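Local coordinates for protein 4-phosphoerythronate dehydrogenase (Lactobacillus jensenii, PDB 4PRK) that probably catalyses the NAD-dependent interconversion of D-lactate and pyruvate, as a D-lactate dehydrogenase of the D-isomer-specific 2-hydroxyacid dehydrogenase family, at residues F6-S11 / L27-E32; F23-K28 / I310-T315; K71-R76 / Y91-T96. All blocks are in the same frame, centred on the assembly; numbering follows the deposited sequence.

Contact 1 (F6-S11 / L27-E32); sequences FSPSES and LKLIDE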
ATOM      1  N   PHE A   6      32.428  -2.785 -23.593  1.00 52.31           N
ATOM      2  CA  PHE A   6      32.363  -3.608 -24.777  1.00 52.91           C
ATOM      3  C   PHE A   6      30.945  -3.878 -25.186  1.00 46.32           C
ATOM      4  O   PHE A   6      30.129  -4.218 -24.367  1.00 45.58           O
ATOM      5  CB  PHE A   6      33.106  -4.910 -24.541  1.00 56.13           C
ATOM      6  CG  PHE A   6      34.586  -4.733 -24.466  1.00 56.58           C
ATOM      7  CD1 PHE A   6      35.198  -4.478 -23.261  1.00 56.83           C
ATOM      8  CD2 PHE A   6      35.355  -4.775 -25.606  1.00 57.91           C
ATOM      9  CE1 PHE A   6      36.556  -4.296 -23.193  1.00 56.91           C
ATOM     10  CE2 PHE A   6      36.718  -4.593 -25.546  1.00 54.65           C
ATOM     11  CZ  PHE A   6      37.315  -4.353 -24.338  1.00 51.52           C
ATOM     12  N   SER A   7      30.664  -3.722 -26.467  1.00 47.20           N
ATOM     13  CA  SER A   7      29.356  -4.056 -26.984  1.00 44.84           C
ATOM     14  C   SER A   7      28.182  -3.358 -26.303  1.00 45.75           C
ATOM     15  O   SER A   7      27.271  -3.998 -25.805  1.00 46.72           O
ATOM     16  CB  SER A   7      29.163  -5.561 -26.937  1.00 46.31           C
ATOM     17  OG  SER A   7      27.958  -5.926 -27.556  1.00 60.50           O
ATOM     18  N   PRO A   8      28.205  -2.041 -26.237  1.00 43.92           N
ATOM     19  CA  PRO A   8      27.019  -1.384 -25.667  1.00 46.73           C
ATOM     20  C   PRO A   8      25.742  -1.488 -26.516  1.00 45.73           C
ATOM     21  O   PRO A   8      25.801  -1.493 -27.733  1.00 49.10           O
ATOM     22  CB  PRO A   8      27.451   0.065 -25.532  1.00 48.61           C
ATOM     23  CG  PRO A   8      28.294   0.290 -26.705  1.00 47.00           C
ATOM     24  CD  PRO A   8      29.165  -0.910 -26.676  1.00 46.04           C
ATOM     25  N   SER A   9      24.600  -1.583 -25.849  1.00 41.69           N
ATOM     26  CA  SER A   9      23.320  -1.458 -26.480  1.00 43.38           C
ATOM     27  C   SER A   9      23.150  -0.018 -26.868  1.00 42.52           C
ATOM     28  O   SER A   9      23.839   0.858 -26.368  1.00 42.75           O
ATOM     29  CB  SER A   9      22.195  -1.802 -25.507  1.00 44.52           C
ATOM     30  OG  SER A   9      21.828  -0.683 -24.727  1.00 46.96           O
ATOM     31  N   GLU A  10      22.187   0.220 -27.729  1.00 40.32           N
ATOM     32  CA  GLU A  10      21.774   1.551 -28.090  1.00 40.74           C
ATOM     33  C   GLU A  10      21.296   2.403 -26.854  1.00 40.82           C
ATOM     34  O   GLU A  10      21.633   3.569 -26.697  1.00 44.52           O
ATOM     35  CB  GLU A  10      20.640   1.370 -29.084  1.00 45.57           C
ATOM     36  CG  GLU A  10      19.977   2.660 -29.506  1.00 52.34           C
ATOM     37  CD  GLU A  10      18.895   2.446 -30.538  1.00 54.79           C
ATOM     38  OE1 GLU A  10      18.340   1.329 -30.596  1.00 47.02           O
ATOM     39  OE2 GLU A  10      18.594   3.424 -31.273  1.00 66.01           O
ATOM     40  N   SER A  11      20.514   1.795 -25.976  1.00 34.14           N
ATOM     41  CA  SER A  11      20.051   2.443 -24.776  1.00 32.08           C
ATOM     42  C   SER A  11      21.270   2.717 -23.916  1.00 31.99           C
ATOM     43  O   SER A  11      21.379   3.804 -23.339  1.00 33.05           O
ATOM     44  CB  SER A  11      18.979   1.557 -24.050  1.00 32.05           C
ATOM     45  OG  SER A  11      17.768   1.441 -24.843  1.00 32.06           O
ATOM     46  N   LEU A  27      34.500   6.792 -20.399  1.00 49.82           N
ATOM     47  CA  LEU A  27      34.092   5.466 -20.912  1.00 54.24           C
ATOM     48  C   LEU A  27      34.478   5.278 -22.379  1.00 47.45           C
ATOM     49  O   LEU A  27      33.888   5.895 -23.252  1.00 37.27           O
ATOM     50  CB  LEU A  27      32.558   5.201 -20.761  1.00 51.74           C
ATOM     51  CG  LEU A  27      32.008   5.132 -19.315  1.00 49.13           C
ATOM     52  CD1 LEU A  27      30.491   4.989 -19.267  1.00 44.05           C
ATOM     53  CD2 LEU A  27      32.671   4.046 -18.479  1.00 47.19           C
ATOM     54  N   LYS A  28      35.408   4.360 -22.626  1.00 46.30           N
ATOM     55  CA  LYS A  28      35.789   3.990 -23.987  1.00 45.57           C
ATOM     56  C   LYS A  28      34.921   2.888 -24.564  1.00 48.10           C
ATOM     57  O   LYS A  28      35.066   1.697 -24.200  1.00 40.16           O
ATOM     58  CB  LYS A  28      37.256   3.554 -24.015  1.00 52.35           C
ATOM     59  CG  LYS A  28      37.788   3.138 -25.384  1.00 58.14           C
ATOM     60  CD  LYS A  28      39.287   3.411 -25.455  1.00 62.99           C
ATOM     61  CE  LYS A  28      40.048   2.403 -26.301  1.00 64.85           C
ATOM     62  NZ  LYS A  28      41.511   2.572 -26.032  1.00 65.89           N
ATOM     63  N   LEU A  29      34.058   3.260 -25.513  1.00 44.63           N
ATOM     64  CA  LEU A  29      33.084   2.299 -26.006  1.00 47.43           C
ATOM     65  C   LEU A  29      33.591   1.526 -27.146  1.00 42.72           C
ATOM     66  O   LEU A  29      33.910   2.113 -28.121  1.00 46.05           O
ATOM     67  CB  LEU A  29      31.818   2.984 -26.464  1.00 49.20           C
ATOM     68  CG  LEU A  29      30.886   3.186 -25.279  1.00 52.19           C
ATOM     69  CD1 LEU A  29      31.500   4.030 -24.160  1.00 49.35           C
ATOM     70  CD2 LEU A  29      29.611   3.792 -25.833  1.00 54.19           C
ATOM     71  N   ILE A  30      33.605   0.212 -27.038  1.00 47.76           N
ATOM     72  CA  ILE A  30      33.878  -0.657 -28.190  1.00 54.68           C
ATOM     73  C   ILE A  30      32.604  -1.409 -28.673  1.00 56.12           C
ATOM     74  O   ILE A  30      31.895  -2.068 -27.868  1.00 51.43           O
ATOM     75  CB  ILE A  30      34.994  -1.659 -27.855  1.00 60.17           C
ATOM     76  CG1 ILE A  30      36.257  -0.921 -27.347  1.00 63.91           C
ATOM     77  CG2 ILE A  30      35.293  -2.524 -29.070  1.00 64.19           C
ATOM     78  CD1 ILE A  30      36.403  -0.862 -25.833  1.00 67.29           C
ATOM     79  N   ASP A  31      32.328  -1.322 -29.981  1.00 55.75           N
ATOM     80  CA  ASP A  31      31.076  -1.832 -30.552  1.00 55.78           C
ATOM     81  C   ASP A  31      30.929  -3.318 -30.343  1.00 61.85           C
ATOM     82  O   ASP A  31      29.842  -3.806 -30.045  1.00 63.79           O
ATOM     83  CB  ASP A  31      30.985  -1.546 -32.041  1.00 56.15           C
ATOM     84  CG  ASP A  31      30.824  -0.098 -32.332  1.00 60.94           C
ATOM     85  OD1 ASP A  31      30.864   0.722 -31.384  1.00 65.41           O
ATOM     86  OD2 ASP A  31      30.643   0.235 -33.511  1.00 67.03           O
ATOM     87  N   GLU A  32      32.033  -4.038 -30.485  1.00 63.80           N
ATOM     88  CA  GLU A  32      32.001  -5.472 -30.342  1.00 66.05           C
ATOM     89  C   GLU A  32      32.388  -5.946 -28.960  1.00 65.03           C
ATOM     90  O   GLU A  32      33.021  -5.221 -28.165  1.00 58.31           O
ATOM     91  CB  GLU A  32      32.892  -6.162 -31.404  1.00 70.40           C
ATOM     92  CG  GLU A  32      32.101  -6.683 -32.596  1.00 71.95           C
ATOM     93  CD  GLU A  32      30.767  -7.259 -32.155  1.00 76.82           C
ATOM     94  OE1 GLU A  32      29.736  -6.599 -32.418  1.00 81.57           O
ATOM     95  OE2 GLU A  32      30.757  -8.325 -31.486  1.00 63.11           O
TER
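The Phe6 ring carries the delta methyl of Ile30 over one of its faces and the carbonyl oxygen of Glu32 at its edge. Ile30 CD1 lies 4.0 Å from the ring centroid and 19° off the ring normal, a CH-pi contact displaced toward the CE2-CZ rim. The Glu32 O, in the plane of the ring, comes 3.5 Å from Phe6 CD2. Phe6 and Ile30 run side by side and point the same way, since they are bridge partners in parallel strands and both start on the same face of the sheet. In each of them the chain leaves anti to the carbonyl carbon (chi1 -71° for Phe6, -54° for Ile30), which keeps ring and branch in step.

A backbone hydrogen bond joins the segments here: Ser7 N donates to Ile30 O across 2.5 Å, a very short distance, arriving nearly along the C=O axis. The same oxygen also lies 3.2 Å from Pro8 CD, so the proline ring crowds the carbonyl. Ser7 itself takes a positive phi, turning the chain out of the strand, and its CA makes a CH...O contact of 3.1 Å with Asp31 O. Beyond this turn Pro8 CG crosses obliquely against Leu29 CD2, 3.8 Å away. Asp31 OD1 forms a salt bridge with Arg13 of helix 10-23.

The contact joins the two strand ends of the beta-alpha-beta unit 2-6, 10-23, 26-30. Phe6 also packs on Val48 and Leu50 of strand 47-50, while Leu29 packs on Arg13 and Val16 of helix 10-23, and Ser9, the N-cap residue, opens that helix by binding Glu12 N.

Contact 2 (F23-K28 / I310-T315); sequences FGCELK and ISLRDT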
ATOM      1  N   PHE A  23      30.252   9.645 -12.679  1.00 44.53           N
ATOM      2  CA  PHE A  23      31.395   9.011 -12.040  1.00 45.69           C
ATOM      3  C   PHE A  23      32.694   9.775 -12.171  1.00 52.55           C
ATOM      4  O   PHE A  23      33.694   9.408 -11.553  1.00 56.65           O
ATOM      5  CB  PHE A  23      31.562   7.592 -12.541  1.00 48.79           C
ATOM      6  CG  PHE A  23      30.584   6.619 -11.899  1.00 50.78           C
ATOM      7  CD1 PHE A  23      29.236   6.646 -12.244  1.00 47.44           C
ATOM      8  CD2 PHE A  23      31.020   5.703 -10.928  1.00 52.13           C
ATOM      9  CE1 PHE A  23      28.341   5.776 -11.660  1.00 52.00           C
ATOM     10  CE2 PHE A  23      30.131   4.817 -10.347  1.00 54.43           C
ATOM     11  CZ  PHE A  23      28.790   4.849 -10.715  1.00 52.71           C
ATOM     12  N   GLY A  24      32.688  10.852 -12.947  1.00 55.87           N
ATOM     13  CA  GLY A  24      33.923  11.559 -13.224  1.00 55.30           C
ATOM     14  C   GLY A  24      34.961  10.583 -13.745  1.00 51.92           C
ATOM     15  O   GLY A  24      36.081  10.542 -13.238  1.00 47.90           O
ATOM     16  N   CYS A  25      34.564   9.756 -14.705  1.00 43.58           N
ATOM     17  CA  CYS A  25      35.494   8.874 -15.379  1.00 46.90           C
ATOM     18  C   CYS A  25      35.159   8.927 -16.851  1.00 46.62           C
ATOM     19  O   CYS A  25      34.116   9.494 -17.236  1.00 52.93           O
ATOM     20  CB  CYS A  25      35.346   7.438 -14.858  1.00 50.25           C
ATOM     21  SG  CYS A  25      33.835   6.638 -15.415  1.00 52.56           S
ATOM     22  N   GLU A  26      36.015   8.330 -17.663  1.00 41.46           N
ATOM     23  CA  GLU A  26      35.821   8.323 -19.092  1.00 47.30           C
ATOM     24  C   GLU A  26      35.463   6.922 -19.491  1.00 50.18           C
ATOM     25  O   GLU A  26      36.041   5.965 -18.970  1.00 52.29           O
ATOM     26  CB  GLU A  26      37.109   8.736 -19.772  1.00 55.62           C
ATOM     27  CG  GLU A  26      37.053   8.694 -21.286  1.00 66.85           C
ATOM     28  CD  GLU A  26      38.249   9.389 -21.937  1.00 74.60           C
ATOM     29  OE1 GLU A  26      39.097   9.979 -21.208  1.00 69.21           O
ATOM     30  OE2 GLU A  26      38.327   9.332 -23.185  1.00 74.37           O
ATOM     31  N   LEU A  27      34.500   6.792 -20.399  1.00 49.82           N
ATOM     32  CA  LEU A  27      34.092   5.466 -20.912  1.00 54.24           C
ATOM     33  C   LEU A  27      34.478   5.278 -22.379  1.00 47.45           C
ATOM     34  O   LEU A  27      33.888   5.895 -23.252  1.00 37.27           O
ATOM     35  CB  LEU A  27      32.558   5.201 -20.761  1.00 51.74           C
ATOM     36  CG  LEU A  27      32.008   5.132 -19.315  1.00 49.13           C
ATOM     37  CD1 LEU A  27      30.491   4.989 -19.267  1.00 44.05           C
ATOM     38  CD2 LEU A  27      32.671   4.046 -18.479  1.00 47.19           C
ATOM     39  N   LYS A  28      35.408   4.360 -22.626  1.00 46.30           N
ATOM     40  CA  LYS A  28      35.789   3.990 -23.987  1.00 45.57           C
ATOM     41  C   LYS A  28      34.921   2.888 -24.564  1.00 48.10           C
ATOM     42  O   LYS A  28      35.066   1.697 -24.200  1.00 40.16           O
ATOM     43  CB  LYS A  28      37.256   3.554 -24.015  1.00 52.35           C
ATOM     44  CG  LYS A  28      37.788   3.138 -25.384  1.00 58.14           C
ATOM     45  CD  LYS A  28      39.287   3.411 -25.455  1.00 62.99           C
ATOM     46  CE  LYS A  28      40.048   2.403 -26.301  1.00 64.85           C
ATOM     47  NZ  LYS A  28      41.511   2.572 -26.032  1.00 65.89           N
ATOM     48  N   ILE A 310      26.356  -0.202 -11.828  1.00 38.70           N
ATOM     49  CA  ILE A 310      26.742  -1.164 -10.803  1.00 41.06           C
ATOM     50  C   ILE A 310      28.056  -1.906 -11.150  1.00 38.57           C
ATOM     51  O   ILE A 310      28.941  -2.013 -10.293  1.00 38.24           O
ATOM     52  CB  ILE A 310      25.611  -2.163 -10.462  1.00 42.91           C
ATOM     53  CG1 ILE A 310      24.445  -1.386  -9.773  1.00 43.63           C
ATOM     54  CG2 ILE A 310      26.145  -3.261  -9.540  1.00 42.26           C
ATOM     55  CD1 ILE A 310      23.187  -2.199  -9.487  1.00 41.35           C
ATOM     56  N   SER A 311      28.190  -2.399 -12.376  1.00 35.31           N
ATOM     57  CA  SER A 311      29.453  -2.972 -12.812  1.00 35.80           C
ATOM     58  C   SER A 311      30.628  -1.934 -12.752  1.00 42.09           C
ATOM     59  O   SER A 311      31.677  -2.169 -12.112  1.00 40.89           O
ATOM     60  CB  SER A 311      29.269  -3.552 -14.210  1.00 36.61           C
ATOM     61  OG  SER A 311      28.881  -2.579 -15.166  1.00 37.20           O
ATOM     62  N   LEU A 312      30.403  -0.770 -13.359  1.00 41.57           N
ATOM     63  CA  LEU A 312      31.386   0.328 -13.382  1.00 45.34           C
ATOM     64  C   LEU A 312      31.943   0.574 -11.962  1.00 44.91           C
ATOM     65  O   LEU A 312      33.153   0.649 -11.781  1.00 43.67           O
ATOM     66  CB  LEU A 312      30.709   1.643 -13.932  1.00 42.42           C
ATOM     67  CG  LEU A 312      31.542   2.952 -13.953  1.00 46.80           C
ATOM     68  CD1 LEU A 312      32.770   2.738 -14.838  1.00 43.54           C
ATOM     69  CD2 LEU A 312      30.792   4.217 -14.397  1.00 47.74           C
ATOM     70  N   ARG A 313      31.028   0.709 -10.993  1.00 42.43           N
ATOM     71  CA  ARG A 313      31.332   0.969  -9.599  1.00 44.95           C
ATOM     72  C   ARG A 313      32.177  -0.153  -8.971  1.00 46.06           C
ATOM     73  O   ARG A 313      33.201   0.135  -8.363  1.00 48.79           O
ATOM     74  CB  ARG A 313      30.047   1.215  -8.780  1.00 45.88           C
ATOM     75  CG  ARG A 313      30.273   2.056  -7.532  1.00 49.97           C
ATOM     76  CD  ARG A 313      29.828   1.357  -6.244  1.00 55.28           C
ATOM     77  NE  ARG A 313      30.621   0.144  -6.002  1.00 63.27           N
ATOM     78  CZ  ARG A 313      31.515  -0.051  -5.026  1.00 56.47           C
ATOM     79  NH1 ARG A 313      31.754   0.872  -4.111  1.00 56.66           N
ATOM     80  NH2 ARG A 313      32.159  -1.209  -4.961  1.00 52.61           N
ATOM     81  N   ASP A 314      31.783  -1.416  -9.109  1.00 46.47           N
ATOM     82  CA  ASP A 314      32.658  -2.517  -8.638  1.00 50.80           C
ATOM     83  C   ASP A 314      33.965  -2.521  -9.409  1.00 51.21           C
ATOM     84  O   ASP A 314      34.992  -2.851  -8.846  1.00 47.65           O
ATOM     85  CB  ASP A 314      32.031  -3.916  -8.796  1.00 48.97           C
ATOM     86  CG  ASP A 314      31.096  -4.291  -7.645  1.00 50.20           C
ATOM     87  OD1 ASP A 314      30.919  -3.485  -6.703  1.00 41.84           O
ATOM     88  OD2 ASP A 314      30.530  -5.409  -7.689  1.00 53.34           O
ATOM     89  N   THR A 315      33.917  -2.171 -10.700  1.00 51.98           N
ATOM     90  CA  THR A 315      35.090  -2.250 -11.551  1.00 49.46           C
ATOM     91  C   THR A 315      36.129  -1.213 -11.153  1.00 49.82           C
ATOM     92  O   THR A 315      37.302  -1.562 -11.016  1.00 42.41           O
ATOM     93  CB  THR A 315      34.693  -2.162 -13.019  1.00 50.41           C
ATOM     94  OG1 THR A 315      33.848  -3.278 -13.288  1.00 46.49           O
ATOM     95  CG2 THR A 315      35.938  -2.206 -13.960  1.00 49.44           C
TER
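Segment 310-315 is a continuous piece of helix 301-319, whereas 23-28 runs from the last turn of helix 10-23 into strand 26-30. Gly24, with positive phi (53°), is the C-prime residue of the Schellman motif that ends helix 10-23. Phe23, at the helix end, and Cys25 and Leu27, past the turn, all meet helix 301-319. The backbones stay well apart, 8.4 Å between the CA atoms of Phe23 and Arg313, so side chains bridge the gap.

Leu312 is the centre of the contact. Its CG lies anti to the backbone N (chi1 176°); with chi2 at 60°, this points the two methyls to segment 23-28. Leu312 CD2 sits over one face of the Phe23 ring, 3.6 Å from the centroid, in a CH-pi contact, and is 4.0 Å from Cys25 SG. The other methyl, CD1, meets Leu27 CD2 tip to tip at 3.9 Å. Arg313 brings CB and CG to the ring edge at CE2, then bends away so that NH2 reaches Asp314 OD1 in a salt bridge of 3.1 Å and also the carbonyl of Arg323. An alanine in place of Phe23 would remove the ring and would probably cost Leu312 CD2 and the aliphatic stem of Arg313 much of their packing.

Leu312 also touches Ile3 and Leu49, so helix 301-319 packs across strands 2-6, 26-30 and 47-50, with Thr19 of helix 10-23 beside it.

Contact 3 (K71-R76 / Y91-T96); sequences KSIGLR and YHLTVT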
ATOM      1  N   LYS A  71      42.583  -5.621 -13.313  1.00 62.38           N
ATOM      2  CA  LYS A  71      42.457  -6.483 -12.122  1.00 65.19           C
ATOM      3  C   LYS A  71      41.123  -7.240 -12.000  1.00 67.88           C
ATOM      4  O   LYS A  71      40.979  -8.071 -11.087  1.00 63.32           O
ATOM      5  CB  LYS A  71      42.673  -5.661 -10.848  1.00 69.04           C
ATOM      6  CG  LYS A  71      43.978  -4.872 -10.806  1.00 72.29           C
ATOM      7  CD  LYS A  71      44.005  -3.910  -9.633  1.00 75.97           C
ATOM      8  CE  LYS A  71      43.778  -4.615  -8.305  1.00 76.37           C
ATOM      9  NZ  LYS A  71      44.110  -3.709  -7.171  1.00 87.53           N
ATOM     10  N   SER A  72      40.154  -6.953 -12.885  1.00 65.13           N
ATOM     11  CA  SER A  72      38.865  -7.657 -12.868  1.00 60.61           C
ATOM     12  C   SER A  72      38.170  -7.675 -14.232  1.00 58.91           C
ATOM     13  O   SER A  72      38.626  -7.028 -15.170  1.00 62.98           O
ATOM     14  CB  SER A  72      37.934  -7.058 -11.805  1.00 57.66           C
ATOM     15  OG  SER A  72      37.407  -5.797 -12.208  1.00 66.28           O
ATOM     16  N   ILE A  73      37.102  -8.482 -14.324  1.00 61.56           N
ATOM     17  CA  ILE A  73      36.125  -8.463 -15.437  1.00 63.38           C
ATOM     18  C   ILE A  73      34.702  -8.106 -14.907  1.00 60.40           C
ATOM     19  O   ILE A  73      34.048  -8.895 -14.161  1.00 55.17           O
ATOM     20  CB  ILE A  73      36.103  -9.803 -16.207  1.00 63.18           C
ATOM     21  CG1 ILE A  73      37.464 -10.072 -16.855  1.00 67.49           C
ATOM     22  CG2 ILE A  73      35.040  -9.803 -17.303  1.00 66.58           C
ATOM     23  CD1 ILE A  73      37.639 -11.524 -17.268  1.00 67.43           C
ATOM     24  N   GLY A  74      34.245  -6.913 -15.292  1.00 52.14           N
ATOM     25  CA  GLY A  74      32.930  -6.407 -14.883  1.00 48.36           C
ATOM     26  C   GLY A  74      31.865  -6.816 -15.894  1.00 50.03           C
ATOM     27  O   GLY A  74      31.636  -6.129 -16.900  1.00 50.01           O
ATOM     28  N   LEU A  75      31.265  -7.969 -15.659  1.00 44.91           N
ATOM     29  CA  LEU A  75      30.029  -8.352 -16.327  1.00 51.51           C
ATOM     30  C   LEU A  75      28.984  -7.306 -16.042  1.00 49.31           C
ATOM     31  O   LEU A  75      28.780  -6.954 -14.864  1.00 44.66           O
ATOM     32  CB  LEU A  75      29.480  -9.667 -15.761  1.00 53.91           C
ATOM     33  CG  LEU A  75      29.975 -10.961 -16.352  1.00 58.72           C
ATOM     34  CD1 LEU A  75      31.157 -10.827 -17.292  1.00 58.09           C
ATOM     35  CD2 LEU A  75      30.300 -11.880 -15.192  1.00 69.39           C
ATOM     36  N   ARG A  76      28.319  -6.823 -17.094  1.00 45.69           N
ATOM     37  CA  ARG A  76      27.192  -5.863 -16.912  1.00 48.88           C
ATOM     38  C   ARG A  76      25.879  -6.616 -16.740  1.00 49.83           C
ATOM     39  O   ARG A  76      24.833  -6.022 -16.387  1.00 49.61           O
ATOM     40  CB  ARG A  76      27.075  -4.894 -18.098  1.00 42.24           C
ATOM     41  CG  ARG A  76      28.305  -3.996 -18.279  1.00 43.91           C
ATOM     42  CD  ARG A  76      27.962  -2.763 -19.104  1.00 43.76           C
ATOM     43  NE  ARG A  76      27.391  -3.009 -20.448  1.00 41.87           N
ATOM     44  CZ  ARG A  76      28.084  -3.429 -21.505  1.00 44.01           C
ATOM     45  NH1 ARG A  76      27.488  -3.574 -22.688  1.00 43.05           N
ATOM     46  NH2 ARG A  76      29.389  -3.717 -21.390  1.00 52.44           N
ATOM     47  N   TYR A  91      45.064 -15.838 -14.041  1.00 74.56           N
ATOM     48  CA  TYR A  91      45.579 -14.487 -14.222  1.00 67.44           C
ATOM     49  C   TYR A  91      45.104 -13.515 -13.164  1.00 63.33           C
ATOM     50  O   TYR A  91      45.078 -12.337 -13.417  1.00 55.86           O
ATOM     51  CB  TYR A  91      45.225 -13.967 -15.613  1.00 72.84           C
ATOM     52  CG  TYR A  91      46.010 -14.675 -16.684  1.00 78.32           C
ATOM     53  CD1 TYR A  91      47.366 -14.410 -16.865  1.00 80.36           C
ATOM     54  CD2 TYR A  91      45.412 -15.632 -17.490  1.00 82.37           C
ATOM     55  CE1 TYR A  91      48.106 -15.073 -17.832  1.00 82.88           C
ATOM     56  CE2 TYR A  91      46.140 -16.303 -18.459  1.00 89.59           C
ATOM     57  CZ  TYR A  91      47.487 -16.022 -18.624  1.00 87.29           C
ATOM     58  OH  TYR A  91      48.200 -16.687 -19.592  1.00 85.50           O
ATOM     59  N   HIS A  92      44.736 -14.004 -11.980  1.00 65.81           N
ATOM     60  CA  HIS A  92      44.369 -13.140 -10.857  1.00 67.91           C
ATOM     61  C   HIS A  92      43.265 -12.129 -11.205  1.00 64.47           C
ATOM     62  O   HIS A  92      43.236 -11.028 -10.663  1.00 65.39           O
ATOM     63  CB  HIS A  92      45.613 -12.411 -10.323  1.00 73.00           C
ATOM     64  CG  HIS A  92      46.680 -13.332  -9.809  1.00 83.14           C
ATOM     65  ND1 HIS A  92      47.409 -13.061  -8.672  1.00 86.33           N
ATOM     66  CD2 HIS A  92      47.139 -14.519 -10.275  1.00 89.06           C
ATOM     67  CE1 HIS A  92      48.272 -14.038  -8.460  1.00 86.28           C
ATOM     68  NE2 HIS A  92      48.127 -14.935  -9.418  1.00 91.54           N
ATOM     69  N   LEU A  93      42.356 -12.515 -12.099  1.00 65.42           N
ATOM     70  CA  LEU A  93      41.269 -11.638 -12.544  1.00 67.44           C
ATOM     71  C   LEU A  93      39.983 -11.878 -11.729  1.00 66.29           C
ATOM     72  O   LEU A  93      39.241 -12.813 -12.037  1.00 68.62           O
ATOM     73  CB  LEU A  93      40.965 -11.864 -14.042  1.00 72.47           C
ATOM     74  CG  LEU A  93      41.935 -11.326 -15.116  1.00 75.34           C
ATOM     75  CD1 LEU A  93      41.758 -12.055 -16.446  1.00 77.04           C
ATOM     76  CD2 LEU A  93      41.775  -9.818 -15.313  1.00 75.74           C
ATOM     77  N   THR A  94      39.712 -11.045 -10.714  1.00 60.21           N
ATOM     78  CA  THR A  94      38.399 -11.077 -10.037  1.00 63.81           C
ATOM     79  C   THR A  94      37.316 -10.981 -11.146  1.00 67.41           C
ATOM     80  O   THR A  94      37.554 -10.370 -12.185  1.00 75.30           O
ATOM     81  CB  THR A  94      38.193  -9.951  -8.956  1.00 60.27           C
ATOM     82  OG1 THR A  94      39.186 -10.029  -7.912  1.00 54.27           O
ATOM     83  CG2 THR A  94      36.794 -10.037  -8.303  1.00 54.14           C
ATOM     84  N   VAL A  95      36.173 -11.647 -10.949  1.00 67.91           N
ATOM     85  CA  VAL A  95      34.995 -11.538 -11.838  1.00 66.46           C
ATOM     86  C   VAL A  95      33.807 -10.996 -11.029  1.00 62.42           C
ATOM     87  O   VAL A  95      33.478 -11.539  -9.966  1.00 61.47           O
ATOM     88  CB  VAL A  95      34.637 -12.899 -12.484  1.00 66.61           C
ATOM     89  CG1 VAL A  95      33.603 -12.751 -13.613  1.00 60.83           C
ATOM     90  CG2 VAL A  95      35.909 -13.562 -13.014  1.00 70.48           C
ATOM     91  N   THR A  96      33.207  -9.902 -11.501  1.00 55.66           N
ATOM     92  CA  THR A  96      31.997  -9.377 -10.877  1.00 54.06           C
ATOM     93  C   THR A  96      30.869  -9.428 -11.888  1.00 58.49           C
ATOM     94  O   THR A  96      31.091  -9.574 -13.112  1.00 55.81           O
ATOM     95  CB  THR A  96      32.112  -7.904 -10.354  1.00 55.75           C
ATOM     96  OG1 THR A  96      32.363  -6.990 -11.439  1.00 44.58           O
ATOM     97  CG2 THR A  96      33.190  -7.767  -9.274  1.00 55.39           C
TER
HETATM   98  O   HOH W   1      30.270  -6.226 -12.896  1.00 38.30           O
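Four backbone hydrogen bonds join strands 72-75 and 94-96, which run parallel with 10° between their directions. Ile73 uses both its polar backbone atoms: its N donates to Thr94 O at 2.9 Å, in the carbonyl plane, and its O receives Thr96 N at 3.0 Å. Leu75 N continues the ladder by donating to Thr96 O, also at 3.0 Å, from above the carbonyl plane, and has a second, weak bond to Ile73 O. At the opposite end Thr94 N reaches Lys71 O only in a weak bond of 3.3 Å. Thr94 O takes, besides the Ile73 amide, a CH...O contact from Ser72 CA. On their outer sides the strands bond onward, the backbone of Gly74 to Val48 and Leu50, that of Val95 to Val328.

Beyond the last backbone bond a water joins the two strands, donating a hydrogen bond to Leu75 O at 2.6 Å and binding Thr96 OG1. That hydroxyl lies between the backbone N and the carbonyl carbon (chi1 63°) and comes 3.5 Å from Gly74 CA. On the face of Ile73 and Val95, Ile73 CD1 meets Leu93 CD1; Leu75 CD2 crosses obliquely against Val95 CG1 at 3.8 Å.

A Schellman motif with His92 as C-prime residue ends helix 85-90, completing a beta-alpha-beta crossover to 94-96, last of the five parallel strands. Their order, 2-1-3-4-5, is flavodoxin-like, as in the catalytic domain of D-2-hydroxyacid dehydrogenases.

Overall arrangement
All three contacts belong to the five-stranded parallel sheet and its flanking helices, probably the catalytic domain of the family; the active site would lie in the cleft between it and the probable NAD-binding domain with the seven-stranded sheet. Contacts 1 and 3 lie toward opposite margins of this sheet, their centres about 18 Å apart, and Arg76 connects them: its NH2 probably hydrogen-bonds Phe6 O at 3.1 Å. Contact 2 shares Leu27 and Lys28 with contact 1, about 13 Å between centres, and its helix reaches across to contact 3, centre to centre about 14 Å, where Ser311 packs on Leu75 and Arg76, and Thr315 on Gly74. Segment 310-315 thereby returns to the N-terminal strands.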